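Local coordinates for ribonuclease P protein component 3 (Thermococcus kodakarensis KOD1, PDB 3WYZ) that probably serves as a protein subunit of ribonuclease P, the RNA-based enzyme that cleaves precursor tRNAs to generate their mature 5'-ends, at residues 127-141 with 162-176. Residues are numbered along the deposited sequence; the frame is centred on the assembly and turned at random.
Sequences AGMAARRGVAIGFSL and TWQLVKKYRVPRFIT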
loop_
_atom_site.group_PDB
_atom_site.type_symbol
_atom_site.label_atom_id
_atom_site.label_comp_id
_atom_site.label_asym_id
_atom_site.label_seq_id
_atom_site.Cartn_x
_atom_site.Cartn_y
_atom_site.Cartn_z
ATOM N N ALA A 127 -13.384 8.147 1.907
ATOM C CA ALA A 127 -13.002 8.395 0.517
ATOM C C ALA A 127 -12.791 9.882 0.294
ATOM O O ALA A 127 -11.813 10.288 -0.339
ATOM C CB ALA A 127 -14.058 7.858 -0.440
ATOM N N GLY A 128 -13.713 10.678 0.832
ATOM C CA GLY A 128 -13.635 12.127 0.758
ATOM C C GLY A 128 -12.397 12.687 1.418
ATOM O O GLY A 128 -11.686 13.483 0.820
ATOM N N MET A 129 -12.133 12.263 2.650
ATOM C CA MET A 129 -10.961 12.734 3.388
ATOM C C MET A 129 -9.655 12.314 2.723
ATOM O O MET A 129 -8.683 13.075 2.733
ATOM C CB MET A 129 -10.978 12.225 4.826
ATOM C CG MET A 129 -12.042 12.859 5.703
ATOM S SD MET A 129 -11.804 12.442 7.444
ATOM C CE MET A 129 -12.228 10.703 7.439
ATOM N N ALA A 130 -9.627 11.113 2.147
ATOM C CA ALA A 130 -8.429 10.628 1.459
ATOM C C ALA A 130 -8.062 11.492 0.243
ATOM O O ALA A 130 -6.882 11.736 -0.030
ATOM C CB ALA A 130 -8.612 9.180 1.037
ATOM N N ALA A 131 -9.074 11.948 -0.485
ATOM C CA ALA A 131 -8.855 12.795 -1.651
ATOM C C ALA A 131 -8.369 14.190 -1.225
ATOM O O ALA A 131 -7.417 14.724 -1.799
ATOM C CB ALA A 131 -10.129 12.899 -2.470
ATOM N N ARG A 132 -9.003 14.758 -0.200
ATOM C CA ARG A 132 -8.622 16.081 0.305
ATOM C C ARG A 132 -7.292 16.067 1.052
ATOM O O ARG A 132 -6.646 17.106 1.148
ATOM C CB ARG A 132 -9.703 16.659 1.224
ATOM C CG ARG A 132 -11.106 16.714 0.631
ATOM C CD ARG A 132 -11.140 17.355 -0.745
ATOM N NE ARG A 132 -10.698 18.753 -0.729
ATOM C CZ ARG A 132 -10.709 19.542 -1.800
ATOM N NH1 ARG A 132 -11.131 19.073 -2.972
ATOM N NH2 ARG A 132 -10.300 20.804 -1.709
ATOM N N ARG A 133 -6.893 14.908 1.586
ATOM C CA ARG A 133 -5.592 14.766 2.253
ATOM C C ARG A 133 -4.521 14.172 1.328
ATOM O O ARG A 133 -3.363 14.057 1.722
ATOM C CB ARG A 133 -5.711 13.880 3.495
ATOM C CG ARG A 133 -6.683 14.363 4.560
ATOM C CD ARG A 133 -6.195 15.574 5.331
ATOM N NE ARG A 133 -6.824 15.646 6.654
ATOM C CZ ARG A 133 -8.107 15.943 6.896
ATOM N NH1 ARG A 133 -8.956 16.205 5.908
ATOM N NH2 ARG A 133 -8.551 15.974 8.151
ATOM N N GLY A 134 -4.906 13.774 0.116
ATOM C CA GLY A 134 -3.971 13.177 -0.840
ATOM C C GLY A 134 -3.417 11.815 -0.446
ATOM O O GLY A 134 -2.326 11.447 -0.874
ATOM N N VAL A 135 -4.169 11.060 0.357
ATOM C CA VAL A 135 -3.721 9.757 0.855
ATOM C C VAL A 135 -4.092 8.651 -0.133
ATOM O O VAL A 135 -5.263 8.485 -0.463
ATOM C CB VAL A 135 -4.346 9.444 2.228
ATOM C CG1 VAL A 135 -3.895 8.075 2.731
ATOM C CG2 VAL A 135 -3.978 10.527 3.236
ATOM N N ALA A 136 -3.093 7.899 -0.596
ATOM C CA ALA A 136 -3.308 6.839 -1.579
ATOM C C ALA A 136 -3.887 5.583 -0.941
ATOM O O ALA A 136 -3.656 5.300 0.235
ATOM C CB ALA A 136 -2.007 6.500 -2.289
ATOM N N ILE A 137 -4.641 4.827 -1.731
ATOM C CA ILE A 137 -5.132 3.517 -1.301
ATOM C C ILE A 137 -4.323 2.422 -1.971
ATOM O O ILE A 137 -4.236 2.386 -3.194
ATOM C CB ILE A 137 -6.623 3.325 -1.632
ATOM C CG1 ILE A 137 -7.461 4.404 -0.942
ATOM C CG2 ILE A 137 -7.105 1.941 -1.202
ATOM C CD1 ILE A 137 -7.450 4.347 0.577
ATOM N N GLY A 138 -3.757 1.532 -1.154
ATOM C CA GLY A 138 -3.008 0.380 -1.636
ATOM C C GLY A 138 -3.856 -0.871 -1.780
ATOM O O GLY A 138 -4.341 -1.418 -0.793
ATOM N N PHE A 139 -4.021 -1.327 -3.016
ATOM C CA PHE A 139 -4.737 -2.563 -3.305
ATOM C C PHE A 139 -3.765 -3.731 -3.330
ATOM O O PHE A 139 -3.135 -3.998 -4.358
ATOM C CB PHE A 139 -5.462 -2.465 -4.654
ATOM C CG PHE A 139 -6.623 -1.522 -4.644
ATOM C CD1 PHE A 139 -6.442 -0.188 -4.927
ATOM C CD2 PHE A 139 -7.895 -1.977 -4.352
ATOM C CE1 PHE A 139 -7.511 0.686 -4.918
ATOM C CE2 PHE A 139 -8.971 -1.112 -4.337
ATOM C CZ PHE A 139 -8.779 0.222 -4.622
ATOM N N SER A 140 -3.646 -4.419 -2.192
ATOM C CA SER A 140 -2.700 -5.523 -2.044
ATOM C C SER A 140 -3.273 -6.799 -2.645
ATOM O O SER A 140 -4.430 -7.124 -2.430
ATOM C CB SER A 140 -2.354 -5.751 -0.568
ATOM O OG SER A 140 -3.463 -6.291 0.140
ATOM N N LEU A 141 -2.447 -7.521 -3.392
ATOM C CA LEU A 141 -2.814 -8.830 -3.922
ATOM C C LEU A 141 -2.624 -9.949 -2.883
ATOM O O LEU A 141 -3.211 -11.020 -3.019
ATOM C CB LEU A 141 -1.990 -9.118 -5.177
ATOM C CG LEU A 141 -2.112 -10.477 -5.865
ATOM C CD1 LEU A 141 -3.546 -10.829 -6.248
ATOM C CD2 LEU A 141 -1.218 -10.501 -7.093
ATOM N N THR A 162 -14.334 -0.531 -2.668
ATOM C CA THR A 162 -13.311 0.471 -2.426
ATOM C C THR A 162 -12.872 1.147 -3.726
ATOM O O THR A 162 -12.667 2.360 -3.760
ATOM C CB THR A 162 -12.088 -0.143 -1.726
ATOM O OG1 THR A 162 -12.495 -0.743 -0.488
ATOM C CG2 THR A 162 -11.047 0.905 -1.446
ATOM N N TRP A 163 -12.721 0.370 -4.793
ATOM C CA TRP A 163 -12.350 0.940 -6.088
ATOM C C TRP A 163 -13.393 1.952 -6.570
ATOM O O TRP A 163 -13.042 3.037 -7.006
ATOM C CB TRP A 163 -12.151 -0.154 -7.141
ATOM C CG TRP A 163 -12.220 0.362 -8.553
ATOM C CD1 TRP A 163 -13.114 0.002 -9.508
ATOM C CD2 TRP A 163 -11.376 1.360 -9.148
ATOM N NE1 TRP A 163 -12.877 0.699 -10.672
ATOM C CE2 TRP A 163 -11.820 1.544 -10.476
ATOM C CE3 TRP A 163 -10.298 2.120 -8.683
ATOM C CZ2 TRP A 163 -11.213 2.447 -11.356
ATOM C CZ3 TRP A 163 -9.691 3.025 -9.560
ATOM C CH2 TRP A 163 -10.160 3.181 -10.884
ATOM N N GLN A 164 -14.671 1.596 -6.482
ATOM C CA GLN A 164 -15.758 2.460 -6.950
ATOM C C GLN A 164 -15.765 3.800 -6.214
ATOM O O GLN A 164 -16.060 4.833 -6.795
ATOM C CB GLN A 164 -17.113 1.763 -6.768
ATOM C CG GLN A 164 -17.340 0.571 -7.693
ATOM C CD GLN A 164 -18.521 -0.292 -7.269
ATOM O OE1 GLN A 164 -19.575 0.218 -6.904
ATOM N NE2 GLN A 164 -18.348 -1.606 -7.323
ATOM N N LEU A 165 -15.452 3.756 -4.917
ATOM C CA LEU A 165 -15.341 4.958 -4.085
ATOM C C LEU A 165 -14.086 5.753 -4.438
ATOM O O LEU A 165 -14.161 6.952 -4.672
ATOM C CB LEU A 165 -15.311 4.588 -2.596
ATOM C CG LEU A 165 -16.662 4.208 -1.988
ATOM C CD1 LEU A 165 -16.485 3.506 -0.646
ATOM C CD2 LEU A 165 -17.540 5.439 -1.840
ATOM N N VAL A 166 -12.943 5.069 -4.461
ATOM C CA VAL A 166 -11.668 5.649 -4.882
ATOM C C VAL A 166 -11.803 6.372 -6.225
ATOM O O VAL A 166 -11.321 7.498 -6.388
ATOM C CB VAL A 166 -10.576 4.552 -4.993
ATOM C CG1 VAL A 166 -9.415 4.994 -5.867
ATOM C CG2 VAL A 166 -10.070 4.143 -3.612
ATOM N N LYS A 167 -12.453 5.719 -7.178
ATOM C CA LYS A 167 -12.619 6.272 -8.512
ATOM C C LYS A 167 -13.502 7.523 -8.513
ATOM O O LYS A 167 -13.179 8.515 -9.182
ATOM C CB LYS A 167 -13.191 5.213 -9.450
ATOM C CG LYS A 167 -13.125 5.583 -10.923
ATOM C CD LYS A 167 -14.510 5.732 -11.521
ATOM C CE LYS A 167 -14.474 5.691 -13.042
ATOM N NZ LYS A 167 -15.790 5.272 -13.607
ATOM N N LYS A 168 -14.600 7.476 -7.756
ATOM C CA LYS A 168 -15.545 8.588 -7.690
ATOM C C LYS A 168 -14.936 9.817 -7.017
ATOM O O LYS A 168 -15.103 10.935 -7.489
ATOM C CB LYS A 168 -16.813 8.175 -6.939
ATOM C CG LYS A 168 -17.985 9.126 -7.146
ATOM C CD LYS A 168 -19.164 8.775 -6.260
ATOM C CE LYS A 168 -19.897 7.530 -6.740
ATOM N NZ LYS A 168 -20.587 6.838 -5.611
ATOM N N TYR A 169 -14.226 9.601 -5.914
ATOM C CA TYR A 169 -13.617 10.694 -5.161
ATOM C C TYR A 169 -12.220 11.077 -5.665
ATOM O O TYR A 169 -11.566 11.939 -5.088
ATOM C CB TYR A 169 -13.576 10.335 -3.673
ATOM C CG TYR A 169 -14.923 10.466 -3.008
ATOM C CD1 TYR A 169 -15.819 9.404 -2.987
ATOM C CD2 TYR A 169 -15.312 11.666 -2.414
ATOM C CE1 TYR A 169 -17.060 9.526 -2.386
ATOM C CE2 TYR A 169 -16.553 11.796 -1.815
ATOM C CZ TYR A 169 -17.418 10.725 -1.801
ATOM O OH TYR A 169 -18.643 10.851 -1.202
ATOM N N ARG A 170 -11.763 10.435 -6.737
ATOM C CA ARG A 170 -10.460 10.729 -7.333
ATOM C C ARG A 170 -9.338 10.600 -6.302
ATOM O O ARG A 170 -8.494 11.478 -6.173
ATOM C CB ARG A 170 -10.467 12.115 -7.998
ATOM C CG ARG A 170 -11.655 12.346 -8.924
ATOM C CD ARG A 170 -11.341 13.334 -10.038
ATOM N NE ARG A 170 -10.478 12.752 -11.073
ATOM C CZ ARG A 170 -10.125 13.358 -12.213
ATOM N NH1 ARG A 170 -10.557 14.587 -12.501
ATOM N NH2 ARG A 170 -9.333 12.728 -13.080
ATOM N N VAL A 171 -9.347 9.492 -5.564
ATOM C CA VAL A 171 -8.335 9.236 -4.543
ATOM C C VAL A 171 -7.151 8.569 -5.235
ATOM O O VAL A 171 -7.357 7.712 -6.093
ATOM C CB VAL A 171 -8.851 8.298 -3.429
ATOM C CG1 VAL A 171 -7.796 8.124 -2.338
ATOM C CG2 VAL A 171 -10.141 8.827 -2.825
ATOM N N PRO A 172 -5.913 8.962 -4.886
ATOM C CA PRO A 172 -4.776 8.247 -5.472
ATOM C C PRO A 172 -4.786 6.778 -5.066
ATOM O O PRO A 172 -5.319 6.437 -4.010
ATOM C CB PRO A 172 -3.556 8.962 -4.878
ATOM C CG PRO A 172 -4.060 10.302 -4.428
ATOM C CD PRO A 172 -5.486 10.078 -4.019
ATOM N N ARG A 173 -4.210 5.915 -5.898
ATOM C CA ARG A 173 -4.175 4.487 -5.602
ATOM C C ARG A 173 -3.076 3.774 -6.365
ATOM O O ARG A 173 -2.541 4.291 -7.337
ATOM C CB ARG A 173 -5.519 3.827 -5.911
ATOM C CG ARG A 173 -5.920 3.845 -7.384
ATOM C CD ARG A 173 -6.419 5.222 -7.799
ATOM N NE ARG A 173 -6.930 5.246 -9.158
ATOM C CZ ARG A 173 -7.650 6.237 -9.678
ATOM N NH1 ARG A 173 -7.959 7.321 -8.957
ATOM N NH2 ARG A 173 -8.064 6.138 -10.936
ATOM N N PHE A 174 -2.749 2.579 -5.902
ATOM C CA PHE A 174 -1.839 1.705 -6.617
ATOM C C PHE A 174 -2.162 0.248 -6.327
ATOM O O PHE A 174 -2.746 -0.066 -5.287
ATOM C CB PHE A 174 -0.387 2.019 -6.248
ATOM C CG PHE A 174 -0.103 1.986 -4.772
ATOM C CD1 PHE A 174 0.249 0.803 -4.143
ATOM C CD2 PHE A 174 -0.151 3.147 -4.021
ATOM C CE1 PHE A 174 0.526 0.775 -2.789
ATOM C CE2 PHE A 174 0.129 3.127 -2.666
ATOM C CZ PHE A 174 0.460 1.938 -2.049
ATOM N N ILE A 175 -1.802 -0.623 -7.268
ATOM C CA ILE A 175 -1.888 -2.060 -7.068
ATOM C C ILE A 175 -0.515 -2.548 -6.629
ATOM O O ILE A 175 0.500 -2.119 -7.179
ATOM C CB ILE A 175 -2.283 -2.819 -8.354
ATOM C CG1 ILE A 175 -3.545 -2.224 -9.000
ATOM C CG2 ILE A 175 -2.460 -4.304 -8.061
ATOM C CD1 ILE A 175 -4.769 -2.203 -8.117
ATOM N N THR A 176 -0.489 -3.460 -5.658
ATOM C CA THR A 176 0.764 -4.034 -5.190
ATOM C C THR A 176 0.604 -5.474 -4.718
ATOM O O THR A 176 -0.476 -5.891 -4.328
ATOM C CB THR A 176 1.397 -3.179 -4.073
ATOM O OG1 THR A 176 2.626 -3.780 -3.655
ATOM C CG2 THR A 176 0.457 -3.036 -2.872
#
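F139 leaves strand 136-140 for the helix side of the sheet, its CG anti to the carbonyl carbon (chi1 -70°), which brings the far end of the ring over helix 162-168: CZ lies 3.9 Å from W163 CA and meets T162 CG2 and V166 CG2. R173 CB sits at the ring edge, in plane, 3.8 Å from F139 CE1, while I175 CD1 packs 3.5 Å from F139 CB. Two residues earlier on the same face, I137 rests its CG1 on V166 CG2 (3.7 Å) and V171 CG1. On the opposite face F174, with CG between its backbone N and carbonyl carbon (chi1 54°), lays one ring face on G138 CA, a CH-pi contact 4.0 Å from the ring centroid. Five backbone hydrogen bonds join the strands. Where helix 149-168 ends, Y169 and V171 pack against helix 124-133: A127 CB approaches Y169 CD1 at 3.5 Å, G128 N lies over one face of that ring, and V171 wedges CG1 against A130 CB. Y169 OH is hydrogen-bonded to H124 ND1. R173 NH1 donates a hydrogen bond to V171 O (3.0 Å). A beta-alpha-beta crossover through helix 149-168 joins the last two strands of the parallel sheet in this TIM barrel-like fold.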